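Local coordinates for protein eukaryotic translation initiation factor 5A-2 (Arabidopsis thaliana, PDB 3HKS) that promotes translation elongation and termination, binding between the ribosomal exit and peptidyl sites to rescue ribosomes stalled on polyproline and other difficult sequences, at residues A[29-34]-A[63-68]; A[37-42]-A[91-96]; A[41-46]-A[76-81]; A[119-124]-A[153-158]; A[143-148]-A[161-166]. One frame throughout, in Å; residues are numbered along the deposited sequence.

Interaction 1 of 5, residues A[29-34]-A[63-68]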
# COMPACT_ATOMS: atom_id res chain seq x y z
N GLN A 29 -12.52 -5.68 -12.24
CA GLN A 29 -13.82 -5.41 -11.63
C GLN A 29 -14.48 -4.24 -12.37
O GLN A 29 -13.80 -3.26 -12.70
CB GLN A 29 -13.65 -5.09 -10.15
CG GLN A 29 -14.94 -4.81 -9.38
CD GLN A 29 -14.67 -4.59 -7.91
OE1 GLN A 29 -13.65 -4.02 -7.54
NE2 GLN A 29 -15.57 -5.07 -7.05
N SER A 30 -15.78 -4.35 -12.65
CA SER A 30 -16.48 -3.35 -13.43
C SER A 30 -16.40 -2.02 -12.72
O SER A 30 -16.53 -1.97 -11.50
CB SER A 30 -17.93 -3.75 -13.71
OG SER A 30 -18.69 -3.77 -12.52
N ALA A 31 -16.18 -0.95 -13.49
CA ALA A 31 -16.05 0.40 -12.93
C ALA A 31 -17.25 0.78 -12.06
O ALA A 31 -17.08 1.47 -11.06
CB ALA A 31 -15.82 1.42 -14.03
N GLY A 32 -18.44 0.31 -12.43
CA GLY A 32 -19.67 0.59 -11.67
C GLY A 32 -19.70 -0.02 -10.27
O GLY A 32 -20.51 0.37 -9.42
N ASN A 33 -18.80 -0.97 -10.01
CA ASN A 33 -18.70 -1.60 -8.68
C ASN A 33 -17.64 -0.95 -7.78
O ASN A 33 -17.60 -1.23 -6.60
CB ASN A 33 -18.42 -3.10 -8.81
CG ASN A 33 -19.69 -3.92 -8.95
OD1 ASN A 33 -20.59 -3.83 -8.13
ND2 ASN A 33 -19.75 -4.74 -9.99
N ILE A 34 -16.81 -0.08 -8.34
CA ILE A 34 -15.78 0.63 -7.58
C ILE A 34 -16.40 1.68 -6.65
O ILE A 34 -17.29 2.44 -7.05
CB ILE A 34 -14.71 1.29 -8.48
CG1 ILE A 34 -14.19 0.33 -9.56
CG2 ILE A 34 -13.57 1.91 -7.64
CD1 ILE A 34 -13.26 -0.73 -9.09
N ALA A 63 -23.98 4.88 -18.02
CA ALA A 63 -23.21 5.70 -17.10
C ALA A 63 -21.72 5.51 -17.31
O ALA A 63 -21.26 4.39 -17.57
CB ALA A 63 -23.59 5.39 -15.64
N LYS A 64 -21.00 6.62 -17.21
CA LYS A 64 -19.55 6.61 -17.14
C LYS A 64 -19.22 6.92 -15.70
O LYS A 64 -19.91 7.72 -15.05
CB LYS A 64 -18.94 7.66 -18.09
CG LYS A 64 -19.18 7.34 -19.55
CD LYS A 64 -19.12 8.54 -20.46
CE LYS A 64 -20.39 9.34 -20.44
NZ LYS A 64 -20.84 9.61 -21.82
N CYS A 65 -18.16 6.29 -15.20
CA CYS A 65 -17.65 6.55 -13.85
C CYS A 65 -16.43 7.43 -13.94
O CYS A 65 -15.49 7.14 -14.68
CB CYS A 65 -17.31 5.25 -13.14
SG CYS A 65 -18.72 4.18 -12.90
N HIS A 66 -16.45 8.53 -13.18
CA HIS A 66 -15.36 9.49 -13.14
C HIS A 66 -14.63 9.30 -11.81
O HIS A 66 -15.20 9.54 -10.75
CB HIS A 66 -15.90 10.93 -13.26
CG HIS A 66 -16.75 11.17 -14.47
ND1 HIS A 66 -16.50 12.20 -15.36
CD2 HIS A 66 -17.82 10.51 -14.96
CE1 HIS A 66 -17.39 12.16 -16.34
NE2 HIS A 66 -18.20 11.14 -16.12
N PHE A 67 -13.38 8.87 -11.87
CA PHE A 67 -12.60 8.58 -10.65
C PHE A 67 -11.58 9.66 -10.32
O PHE A 67 -10.85 10.12 -11.20
CB PHE A 67 -11.87 7.24 -10.77
CG PHE A 67 -12.80 6.07 -10.92
CD1 PHE A 67 -13.62 5.69 -9.88
CD2 PHE A 67 -12.86 5.36 -12.11
CE1 PHE A 67 -14.50 4.61 -10.02
CE2 PHE A 67 -13.72 4.28 -12.26
CZ PHE A 67 -14.54 3.91 -11.22
N VAL A 68 -11.53 10.03 -9.04
CA VAL A 68 -10.37 10.74 -8.50
C VAL A 68 -9.73 9.80 -7.47
O VAL A 68 -10.41 9.30 -6.58
CB VAL A 68 -10.73 12.12 -7.86
CG1 VAL A 68 -9.48 12.86 -7.41
CG2 VAL A 68 -11.52 12.99 -8.85

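Interaction 2 of 5, residues A[37-42]-A[91-96]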
# COMPACT_ATOMS: atom_id res chain seq x y z
N GLY A 37 -12.92 4.78 -1.24
CA GLY A 37 -12.21 4.01 -0.21
C GLY A 37 -11.61 2.71 -0.71
O GLY A 37 -10.78 2.11 -0.03
N GLY A 38 -12.05 2.26 -1.89
CA GLY A 38 -11.48 1.11 -2.58
C GLY A 38 -10.26 1.56 -3.38
O GLY A 38 -9.86 2.72 -3.32
N HIS A 39 -9.69 0.63 -4.14
CA HIS A 39 -8.52 0.90 -4.97
C HIS A 39 -8.74 0.62 -6.45
O HIS A 39 -9.61 -0.17 -6.84
CB HIS A 39 -7.29 0.11 -4.46
CG HIS A 39 -6.91 0.46 -3.05
ND1 HIS A 39 -7.47 -0.17 -1.96
CD2 HIS A 39 -6.05 1.38 -2.56
CE1 HIS A 39 -6.97 0.35 -0.85
NE2 HIS A 39 -6.11 1.29 -1.19
N ILE A 40 -7.91 1.24 -7.26
CA ILE A 40 -7.99 1.16 -8.70
C ILE A 40 -6.57 1.37 -9.24
O ILE A 40 -5.76 2.04 -8.60
CB ILE A 40 -8.97 2.24 -9.22
CG1 ILE A 40 -9.37 2.00 -10.69
CG2 ILE A 40 -8.43 3.66 -9.00
CD1 ILE A 40 -10.24 3.12 -11.26
N VAL A 41 -6.26 0.76 -10.38
CA VAL A 41 -5.00 1.06 -11.08
C VAL A 41 -5.25 2.15 -12.12
O VAL A 41 -6.16 2.02 -12.96
CB VAL A 41 -4.39 -0.20 -11.79
CG1 VAL A 41 -3.14 0.15 -12.55
CG2 VAL A 41 -4.10 -1.30 -10.78
N ILE A 42 -4.47 3.23 -12.03
CA ILE A 42 -4.45 4.30 -13.02
C ILE A 42 -3.00 4.50 -13.43
O ILE A 42 -2.13 4.67 -12.57
CB ILE A 42 -5.02 5.64 -12.47
CG1 ILE A 42 -6.45 5.45 -11.94
CG2 ILE A 42 -5.00 6.72 -13.58
CD1 ILE A 42 -7.05 6.68 -11.23
N PRO A 91 -5.84 -3.13 -7.82
CA PRO A 91 -4.63 -3.73 -7.25
C PRO A 91 -4.93 -4.41 -5.91
O PRO A 91 -5.75 -3.92 -5.14
CB PRO A 91 -3.71 -2.52 -7.04
CG PRO A 91 -4.66 -1.39 -6.71
CD PRO A 91 -5.90 -1.67 -7.57
N HIS A 92 -4.29 -5.55 -5.65
CA HIS A 92 -4.29 -6.09 -4.29
C HIS A 92 -3.44 -5.16 -3.43
O HIS A 92 -2.37 -4.71 -3.86
CB HIS A 92 -3.69 -7.49 -4.26
CG HIS A 92 -4.56 -8.55 -4.86
ND1 HIS A 92 -5.71 -9.00 -4.25
CD2 HIS A 92 -4.43 -9.26 -6.00
CE1 HIS A 92 -6.25 -9.94 -5.00
NE2 HIS A 92 -5.50 -10.11 -6.07
N VAL A 93 -3.93 -4.84 -2.24
CA VAL A 93 -3.20 -4.00 -1.30
C VAL A 93 -3.16 -4.74 0.03
O VAL A 93 -4.20 -5.10 0.57
CB VAL A 93 -3.82 -2.57 -1.12
CG1 VAL A 93 -3.00 -1.74 -0.12
CG2 VAL A 93 -3.93 -1.84 -2.47
N ASN A 94 -1.96 -4.99 0.52
CA ASN A 94 -1.81 -5.74 1.76
C ASN A 94 -1.05 -4.96 2.82
O ASN A 94 -0.22 -4.12 2.50
CB ASN A 94 -1.13 -7.08 1.48
CG ASN A 94 -2.08 -8.08 0.83
OD1 ASN A 94 -1.88 -8.49 -0.31
ND2 ASN A 94 -3.12 -8.49 1.57
N ARG A 95 -1.38 -5.21 4.08
CA ARG A 95 -0.62 -4.67 5.19
C ARG A 95 -0.24 -5.86 6.07
O ARG A 95 -1.12 -6.60 6.53
CB ARG A 95 -1.42 -3.61 5.97
CG ARG A 95 -0.58 -2.84 7.02
CD ARG A 95 -1.36 -1.69 7.68
NE ARG A 95 -1.04 -1.57 9.10
CZ ARG A 95 -0.52 -0.49 9.69
NH1 ARG A 95 -0.27 0.61 8.99
NH2 ARG A 95 -0.26 -0.50 10.99
N VAL A 96 1.06 -6.06 6.26
CA VAL A 96 1.59 -7.18 7.03
C VAL A 96 2.56 -6.68 8.11
O VAL A 96 3.41 -5.83 7.85
CB VAL A 96 2.24 -8.25 6.10
CG1 VAL A 96 2.77 -9.44 6.91
CG2 VAL A 96 1.24 -8.75 5.07

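Interaction 3 of 5, residues A[41-46]-A[76-81]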
# COMPACT_ATOMS: atom_id res chain seq x y z
N VAL A 41 -6.26 0.76 -10.38
CA VAL A 41 -5.00 1.06 -11.08
C VAL A 41 -5.25 2.15 -12.12
O VAL A 41 -6.16 2.02 -12.96
CB VAL A 41 -4.39 -0.20 -11.79
CG1 VAL A 41 -3.14 0.15 -12.55
CG2 VAL A 41 -4.10 -1.30 -10.78
N ILE A 42 -4.47 3.23 -12.03
CA ILE A 42 -4.45 4.30 -13.02
C ILE A 42 -3.00 4.50 -13.43
O ILE A 42 -2.13 4.67 -12.57
CB ILE A 42 -5.02 5.64 -12.47
CG1 ILE A 42 -6.45 5.45 -11.94
CG2 ILE A 42 -5.00 6.72 -13.58
CD1 ILE A 42 -7.05 6.68 -11.23
N LYS A 43 -2.73 4.44 -14.73
CA LYS A 43 -1.37 4.60 -15.29
C LYS A 43 -0.36 3.70 -14.57
O LYS A 43 0.74 4.14 -14.20
CB LYS A 43 -0.92 6.07 -15.24
CG LYS A 43 -1.98 7.10 -15.64
CD LYS A 43 -1.78 7.62 -17.05
CE LYS A 43 -0.82 8.82 -17.05
NZ LYS A 43 -1.38 10.00 -16.29
N ASN A 44 -0.76 2.44 -14.36
CA ASN A 44 0.04 1.40 -13.70
C ASN A 44 0.43 1.73 -12.25
O ASN A 44 1.40 1.21 -11.73
CB ASN A 44 1.26 1.01 -14.57
CG ASN A 44 1.69 -0.47 -14.38
OD1 ASN A 44 2.88 -0.75 -14.20
ND2 ASN A 44 0.73 -1.40 -14.44
N ARG A 45 -0.37 2.59 -11.61
CA ARG A 45 -0.13 3.01 -10.22
C ARG A 45 -1.29 2.59 -9.33
O ARG A 45 -2.44 2.79 -9.69
CB ARG A 45 0.10 4.53 -10.12
CG ARG A 45 1.33 5.06 -10.87
CD ARG A 45 2.64 4.47 -10.32
NE ARG A 45 2.74 4.69 -8.88
CZ ARG A 45 3.59 4.06 -8.07
NH1 ARG A 45 4.43 3.15 -8.54
NH2 ARG A 45 3.58 4.34 -6.77
N PRO A 46 -1.00 1.98 -8.18
CA PRO A 46 -2.09 1.63 -7.25
C PRO A 46 -2.59 2.87 -6.49
O PRO A 46 -1.80 3.53 -5.82
CB PRO A 46 -1.45 0.60 -6.31
CG PRO A 46 0.07 0.93 -6.35
CD PRO A 46 0.34 1.54 -7.70
N LYS A 76 0.38 11.25 -5.03
CA LYS A 76 -0.06 12.02 -6.20
C LYS A 76 -1.51 11.68 -6.58
O LYS A 76 -1.93 10.52 -6.51
CB LYS A 76 0.88 11.81 -7.38
CG LYS A 76 2.24 12.50 -7.19
CD LYS A 76 3.24 12.08 -8.27
CE LYS A 76 4.59 12.78 -8.10
NZ LYS A 76 5.51 12.44 -9.23
N LYS A 77 -2.26 12.71 -6.95
CA LYS A 77 -3.64 12.56 -7.39
C LYS A 77 -3.67 12.13 -8.84
O LYS A 77 -2.98 12.73 -9.68
CB LYS A 77 -4.40 13.87 -7.21
CG LYS A 77 -5.83 13.88 -7.78
CD LYS A 77 -6.66 15.01 -7.18
CE LYS A 77 -6.44 16.33 -7.92
NZ LYS A 77 -6.97 17.50 -7.13
N LEU A 78 -4.43 11.07 -9.14
CA LEU A 78 -4.63 10.63 -10.53
C LEU A 78 -6.11 10.50 -10.83
O LEU A 78 -6.92 10.38 -9.92
CB LEU A 78 -3.88 9.32 -10.82
CG LEU A 78 -2.35 9.35 -10.89
CD1 LEU A 78 -1.77 7.97 -10.69
CD2 LEU A 78 -1.85 9.94 -12.23
N GLU A 79 -6.47 10.53 -12.11
CA GLU A 79 -7.88 10.51 -12.51
C GLU A 79 -8.11 9.61 -13.72
O GLU A 79 -7.21 9.38 -14.52
CB GLU A 79 -8.39 11.93 -12.84
CG GLU A 79 -8.33 12.91 -11.68
CD GLU A 79 -8.77 14.32 -12.09
OE1 GLU A 79 -7.88 15.16 -12.38
OE2 GLU A 79 -9.98 14.58 -12.15
N ASP A 80 -9.34 9.11 -13.85
CA ASP A 80 -9.73 8.29 -14.99
C ASP A 80 -11.22 8.48 -15.21
O ASP A 80 -11.96 8.78 -14.28
CB ASP A 80 -9.42 6.81 -14.70
CG ASP A 80 -8.95 6.04 -15.94
OD1 ASP A 80 -9.00 6.58 -17.07
OD2 ASP A 80 -8.51 4.86 -15.76
N ILE A 81 -11.65 8.33 -16.46
CA ILE A 81 -13.07 8.20 -16.78
C ILE A 81 -13.25 6.85 -17.47
O ILE A 81 -12.59 6.58 -18.49
CB ILE A 81 -13.60 9.35 -17.67
CG1 ILE A 81 -13.47 10.71 -16.95
CG2 ILE A 81 -15.08 9.10 -18.03
CD1 ILE A 81 -13.71 11.92 -17.86

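Interaction 4 of 5, residues A[119-124]-A[153-158]. With EDO (1,2-ethanediol), chain F.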
# COMPACT_ATOMS: atom_id res chain seq x y z
N LYS A 119 12.56 -12.12 5.70
CA LYS A 119 12.29 -11.23 4.57
C LYS A 119 13.30 -10.08 4.66
O LYS A 119 13.20 -9.24 5.56
CB LYS A 119 10.85 -10.72 4.64
CG LYS A 119 10.52 -9.60 3.65
CD LYS A 119 9.04 -9.22 3.68
CE LYS A 119 8.81 -7.93 2.90
NZ LYS A 119 9.09 -8.09 1.45
N ASP A 120 14.26 -10.06 3.72
CA ASP A 120 15.43 -9.16 3.79
C ASP A 120 15.58 -8.15 2.64
O ASP A 120 16.63 -7.52 2.52
CB ASP A 120 16.72 -10.00 3.84
CG ASP A 120 16.87 -10.80 5.12
OD1 ASP A 120 16.00 -10.68 6.02
OD2 ASP A 120 17.86 -11.55 5.23
N ASP A 121 14.55 -8.00 1.80
CA ASP A 121 14.65 -7.18 0.58
C ASP A 121 14.34 -5.69 0.78
O ASP A 121 14.63 -4.87 -0.10
CB ASP A 121 13.82 -7.78 -0.57
CG ASP A 121 12.37 -8.11 -0.18
OD1 ASP A 121 12.02 -8.10 1.01
OD2 ASP A 121 11.57 -8.39 -1.10
N LEU A 122 13.77 -5.34 1.93
CA LEU A 122 13.43 -3.95 2.23
C LEU A 122 14.55 -3.17 2.89
O LEU A 122 15.42 -3.74 3.57
CB LEU A 122 12.18 -3.88 3.11
CG LEU A 122 10.87 -4.44 2.56
CD1 LEU A 122 9.72 -4.05 3.49
CD2 LEU A 122 10.63 -3.96 1.13
N LYS A 123 14.52 -1.87 2.70
CA LYS A 123 15.45 -0.97 3.34
C LYS A 123 14.71 -0.10 4.34
O LYS A 123 13.47 -0.14 4.41
CB LYS A 123 16.18 -0.11 2.30
CG LYS A 123 16.95 -0.97 1.28
CD LYS A 123 18.00 -0.18 0.53
CE LYS A 123 19.24 0.05 1.39
NZ LYS A 123 20.38 0.56 0.57
N LEU A 124 15.47 0.63 5.15
CA LEU A 124 14.91 1.57 6.11
C LEU A 124 14.04 2.61 5.39
O LEU A 124 14.41 3.09 4.32
CB LEU A 124 16.03 2.27 6.90
CG LEU A 124 16.79 1.40 7.92
CD1 LEU A 124 18.13 2.05 8.26
CD2 LEU A 124 15.96 1.22 9.18
N GLY A 153 4.06 -5.17 -6.57
CA GLY A 153 5.51 -5.38 -6.46
C GLY A 153 6.29 -4.28 -5.75
O GLY A 153 7.52 -4.23 -5.82
N GLU A 154 5.57 -3.40 -5.06
CA GLU A 154 6.16 -2.23 -4.41
C GLU A 154 5.75 -2.24 -2.95
O GLU A 154 4.62 -2.57 -2.62
CB GLU A 154 5.70 -0.96 -5.11
CG GLU A 154 6.40 0.32 -4.65
CD GLU A 154 6.24 1.48 -5.64
OE1 GLU A 154 6.04 1.23 -6.85
OE2 GLU A 154 6.33 2.64 -5.19
N GLU A 155 6.68 -1.89 -2.08
CA GLU A 155 6.48 -2.07 -0.64
C GLU A 155 7.01 -0.89 0.12
O GLU A 155 8.04 -0.30 -0.25
CB GLU A 155 7.14 -3.37 -0.15
CG GLU A 155 6.59 -4.63 -0.80
CD GLU A 155 7.07 -5.91 -0.16
OE1 GLU A 155 8.25 -6.27 -0.34
OE2 GLU A 155 6.26 -6.58 0.52
N GLN A 156 6.31 -0.53 1.18
CA GLN A 156 6.68 0.60 1.98
C GLN A 156 6.46 0.27 3.45
O GLN A 156 5.37 -0.18 3.83
CB GLN A 156 5.84 1.81 1.58
CG GLN A 156 6.24 3.11 2.25
CD GLN A 156 5.60 4.31 1.58
OE1 GLN A 156 4.69 4.92 2.13
NE2 GLN A 156 6.06 4.65 0.37
N ILE A 157 7.50 0.49 4.26
CA ILE A 157 7.36 0.42 5.71
C ILE A 157 6.53 1.63 6.14
O ILE A 157 6.93 2.76 5.90
CB ILE A 157 8.73 0.36 6.44
CG1 ILE A 157 9.42 -0.99 6.16
CG2 ILE A 157 8.55 0.61 7.96
CD1 ILE A 157 10.95 -1.05 6.55
N CYS A 158 5.39 1.38 6.75
CA CYS A 158 4.39 2.43 6.99
C CYS A 158 4.06 2.66 8.48
O CYS A 158 3.43 3.66 8.82
CB CYS A 158 3.11 2.13 6.18
SG CYS A 158 2.23 0.61 6.73
C1 EDO F . 11.24 -0.13 1.90
O1 EDO F . 12.41 -0.29 1.07
C2 EDO F . 11.21 1.28 2.49
O2 EDO F . 9.91 1.59 3.02

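Interaction 5 of 5, residues A[143-148]-A[161-166]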
# COMPACT_ATOMS: atom_id res chain seq x y z
N ASP A 143 11.39 -5.57 21.32
CA ASP A 143 10.59 -6.28 20.34
C ASP A 143 9.91 -5.23 19.47
O ASP A 143 8.98 -4.54 19.90
CB ASP A 143 9.55 -7.16 21.04
CG ASP A 143 10.18 -8.30 21.83
OD1 ASP A 143 11.27 -8.77 21.44
OD2 ASP A 143 9.59 -8.74 22.85
N ILE A 144 10.40 -5.09 18.24
CA ILE A 144 9.90 -4.09 17.31
C ILE A 144 9.10 -4.76 16.21
O ILE A 144 9.57 -5.71 15.59
CB ILE A 144 11.04 -3.20 16.72
CG1 ILE A 144 11.79 -2.42 17.83
CG2 ILE A 144 10.53 -2.28 15.61
CD1 ILE A 144 10.98 -1.24 18.47
N VAL A 145 7.88 -4.27 16.01
CA VAL A 145 6.98 -4.76 14.96
C VAL A 145 6.87 -3.70 13.87
O VAL A 145 6.59 -2.54 14.15
CB VAL A 145 5.57 -5.15 15.52
CG1 VAL A 145 4.65 -5.65 14.41
CG2 VAL A 145 5.71 -6.22 16.58
N VAL A 146 7.07 -4.12 12.63
CA VAL A 146 7.12 -3.24 11.48
C VAL A 146 5.96 -3.59 10.56
O VAL A 146 5.81 -4.75 10.17
CB VAL A 146 8.49 -3.41 10.72
CG1 VAL A 146 8.55 -2.57 9.45
CG2 VAL A 146 9.66 -3.07 11.64
N SER A 147 5.12 -2.60 10.25
CA SER A 147 4.03 -2.77 9.28
C SER A 147 4.49 -2.42 7.87
O SER A 147 5.09 -1.38 7.66
CB SER A 147 2.82 -1.90 9.65
OG SER A 147 2.41 -2.12 10.99
N VAL A 148 4.22 -3.31 6.93
CA VAL A 148 4.60 -3.12 5.53
C VAL A 148 3.34 -3.05 4.66
O VAL A 148 2.47 -3.94 4.72
CB VAL A 148 5.54 -4.26 5.03
CG1 VAL A 148 5.85 -4.10 3.54
CG2 VAL A 148 6.85 -4.31 5.87
N LYS A 161 6.11 -0.06 15.84
CA LYS A 161 5.78 -0.06 17.27
C LYS A 161 6.67 -1.02 18.05
O LYS A 161 7.15 -2.02 17.51
CB LYS A 161 4.31 -0.43 17.50
CG LYS A 161 3.94 -1.83 17.03
CD LYS A 161 2.47 -2.17 17.28
CE LYS A 161 2.07 -3.42 16.49
NZ LYS A 161 0.88 -4.12 17.06
N GLU A 162 6.90 -0.72 19.33
CA GLU A 162 7.52 -1.68 20.23
C GLU A 162 6.48 -2.43 21.04
O GLU A 162 5.49 -1.85 21.47
CB GLU A 162 8.58 -1.03 21.12
CG GLU A 162 8.10 0.10 21.98
CD GLU A 162 8.94 0.24 23.23
OE1 GLU A 162 8.75 -0.58 24.15
OE2 GLU A 162 9.78 1.16 23.27
N VAL A 163 6.69 -3.73 21.22
CA VAL A 163 5.71 -4.55 21.93
C VAL A 163 6.26 -5.23 23.19
O VAL A 163 5.57 -6.03 23.82
CB VAL A 163 4.98 -5.58 21.00
CG1 VAL A 163 4.16 -4.86 19.92
CG2 VAL A 163 5.96 -6.55 20.38
N GLY A 164 7.50 -4.90 23.56
CA GLY A 164 8.11 -5.44 24.78
C GLY A 164 9.62 -5.51 24.73
O GLY A 164 10.26 -4.87 23.88
N GLY A 165 10.20 -6.30 25.64
CA GLY A 165 11.65 -6.51 25.69
C GLY A 165 12.45 -5.31 26.18
O GLY A 165 11.91 -4.41 26.81
N GLY A 166 13.75 -5.33 25.89
CA GLY A 166 14.67 -4.29 26.35
C GLY A 166 15.91 -4.91 26.97
O GLY A 166 15.95 -6.12 27.20

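Interaction 1 of 5, residues A[29-34]-A[63-68]
Phe67 drives the far end of its ring between Ala31 and Ile34, and here the contact is tight. One meta-to-para flank belongs to Ala31, whose CB lies 4.0 Å from Phe67 CE2; the other belongs to Ile34, whose CB comes to 3.7 Å from Phe67 CE1, with its CG2 beside the same carbon. The Ile34 side chain crosses the phenyl group at about a right angle. At the tip, the carbonyl Ala31 O lies in the ring plane at its edge, 3.5 Å from Phe67 CZ. This oxygen also accepts the backbone bond from Ile34 N (3.1 Å between Ile34 N and Ala31 O), which closes the short 3-10 turn of residues 31-33. The aromatic edge therefore packs against an acceptor already engaged within that turn.

The turn follows strand 26-30 in the SH3-like N-terminal domain and covers strand 64-71 from the side of its buried residues, with Phe67 also reaching Val82 and Cys88 and Ile34 reaching Val49.

Packing is looser toward Cys65. Its SG, anti to the carbonyl carbon (chi1 -62°), faces the backbone of the turn, 3.7 Å from Ala31 O and 3.9 Å from Gly32 N. No hydrogen bond links the two segments, and only 185 Å² is buried between them. On the outer, solvent side of the turn, Asn33 points away from the strand: its ND2 donates to Ser30 OG at 2.9 Å, a bent bond (131° at the hydrogen) with the hydroxyl lying 34° out of the amide plane.

Interaction 2 of 5, residues A[37-42]-A[91-96]
Val93 sets a methyl group squarely on the imidazole of His39, giving a CH-pi contact. Its CG2 lies 3.8 Å from the ring centroid of His39, only 8° off the ring normal, and its distances to the five ring atoms are nearly equal. The two side chains cross at about a right angle. On Val93 it is the branch anti to the carbonyl carbon that does the touching; on His39, CG takes the same position (chi1 -60°), with the ring turned so that one face meets the methyl.

The remaining contacts are van der Waals packing and centre on the ring of Pro91. Its CG touches His39 CB at 3.8 Å. Its CD lies against the main chain of strand 39-42, 3.5 Å from Ile40 C, and also meets Val41 CG2 at 3.7 Å. Val41 and Pro91 slide past each other in opposite directions. Pro46 and Met152 also reach Pro91, while Ile72 borders both His39 and Val93.

Residues 37-42 belong to the SH3-like N-terminal domain, and residues 91-96 lead out of it toward the OB-fold domain, where strand 87-103 continues. The contact thus sits at the junction of the two domains. Proline ring, valine methyl and imidazole face meet through dispersion and a weak CH-pi attraction, so the link across the junction rests on close packing, with no hydrogen bond between the segments to fix their register.

Interaction 3 of 5, residues A[41-46]-A[76-81]
Arg45, which touches Leu78 through its aliphatic base, bends its flat guanidinium back over its own neighbour: Pro46 CD stands over the centre of one face, 4.1 Å above the plane of the Arg45 group. The charged end is occupied away from strand 77-83, by salt bridges from NE to Asp71 and from NH1 to Glu154. What Arg45 gives Leu78 is CB, 4.0 Å from Leu78 CD1.

Leu78 and Ile42 carry most of the contact, sliding past each other in opposite directions. Ile42 CG2 lies 4.0 Å from Leu78 CB and 3.6 Å from Glu79 O, while Ile42 CD1 lies over the backbone of Leu78, 3.9 Å from Leu78 O, with Asp80 CB a little farther off. Leu78 CD1 also rests 3.8 Å from Ile42 O, an oxygen bonded to Arg45 N in the type I' turn of residues 42-45. At the rim, the chain of Lys43, folded at chi2 to chi4, brings NZ to 4.1 Å from Leu78 CD2.

The tight hairpin joining strands 39-42 and 45-55 thereby meets strand 77-83. Strands 39-42 and 77-83 are the outermost of the domain's four-stranded antiparallel sheet. Its curl brings them together in the SH3-like barrel, with Ile42 also packed on Ala69 of strand 64-71.

Interaction 4 of 5, residues A[119-124]-A[153-158]
Lys119 and Glu155 reach toward each other tip to tip and close a salt bridge, with Lys119 NZ 2.7 Å from Glu155 OE1. The ammonium meets that oxygen on its syn side, 17° out of the carboxylate plane. The same nitrogen bonds Asp121 OD1, again on the syn side, 3.0 Å from Lys119 NZ. The lysine chain is extended through chi3 and bends only at the end, where chi4 of 66° sets NZ between the two acids. Asp121 and Glu155 cross at about a right angle, and their carboxylate planes are 69° apart.

Van der Waals packing lies alongside. The apolar pair is Leu122 CD1 and Ile157 CG1, 4.1 Å apart. Two other methyl groups rest against oxygens: Leu122 CD2 is 3.6 Å from Glu155 OE1 and also touches Glu155 CB, and Ile157 CD1 presses on the carbonyl Lys123 O, 3.4 Å away.

A 1,2-ethanediol, probably from the crystallisation liquor, spans the segments: Lys123 N donates to its O1 at 3.1 Å and Ile157 N to its O2 at 2.9 Å, both bonds nearly straight.

The end of strand 118-119 and the loop after it are thus joined to strand 154-163 within the OB-fold domain, close to Met134 of helix 128-139. One ammonium serves two acids whose oxygens Asp121 OD2 and Glu155 OE1 are close together, so its positive charge probably offsets their mutual repulsion and would favour both remaining ionised.

Interaction 5 of 5, residues A[143-148]-A[161-166]
Lys161 O is gripped from strand 142-151 by two neighbouring residues: Val145 N donates to it at 2.8 Å, nearly along the C=O axis, and Ile144 CA adds a CA-H...O contact at 3.4 Å. The return bond from Lys161 N to Val145 O (3.0 Å) lies in the carbonyl plane and completes the hydrogen-bonded pair Val145-Lys161. Further on, Val163 N bonds Asp143 O at 2.8 Å, and Asp143 N reaches Gly164 O.

Ile144 and Glu162 form the non-hydrogen-bonded pair between them. On their face Ile144 CD1 lies 3.6 Å from Glu162 CB, whereas the glutamate's carboxylate leads away to a salt bridge with Lys142. On the other face Val145 and Lys161 lie side by side, pointing the same way. Lys161 CG sits between backbone N and carbonyl carbon (chi1 63°), and from there the extended aliphatic chain passes the valine. Val145 CG2 also meets Val163 CG2 at 3.8 Å, the two valines crossing at about a right angle.

At Gly164 the chain turns a corner. Up to there the ladder is the open end of the antiparallel hairpin of strands 142-151 and 154-163, whose first strand also pairs with strand 87-103 in the OB-fold barrel.

Overall arrangement
Interactions 1 and 3 belong to the SH3-like domain, their centres about 13 Å apart, and share its sheet: Phe67 N of interaction 1 probably bonds Asp80 O of interaction 3. Interaction 2, which shares Val41 and Ile42 with interaction 3, marks the junction with the OB-fold domain. Interactions 4 and 5 lie within that domain, their centres about 16 Å apart, and are joined through Ile157 and Val146. A salt bridge from Arg45 NH1 to Glu154 OE1 (3.0 Å) ties interaction 3 to interaction 4 across the domains. Interactions 1 and 5 are farthest apart, about 40 Å between centres. Lys59, the hypusine site by similarity but unmodified here, lies in the loop leading into strand 64-71 of interaction 1.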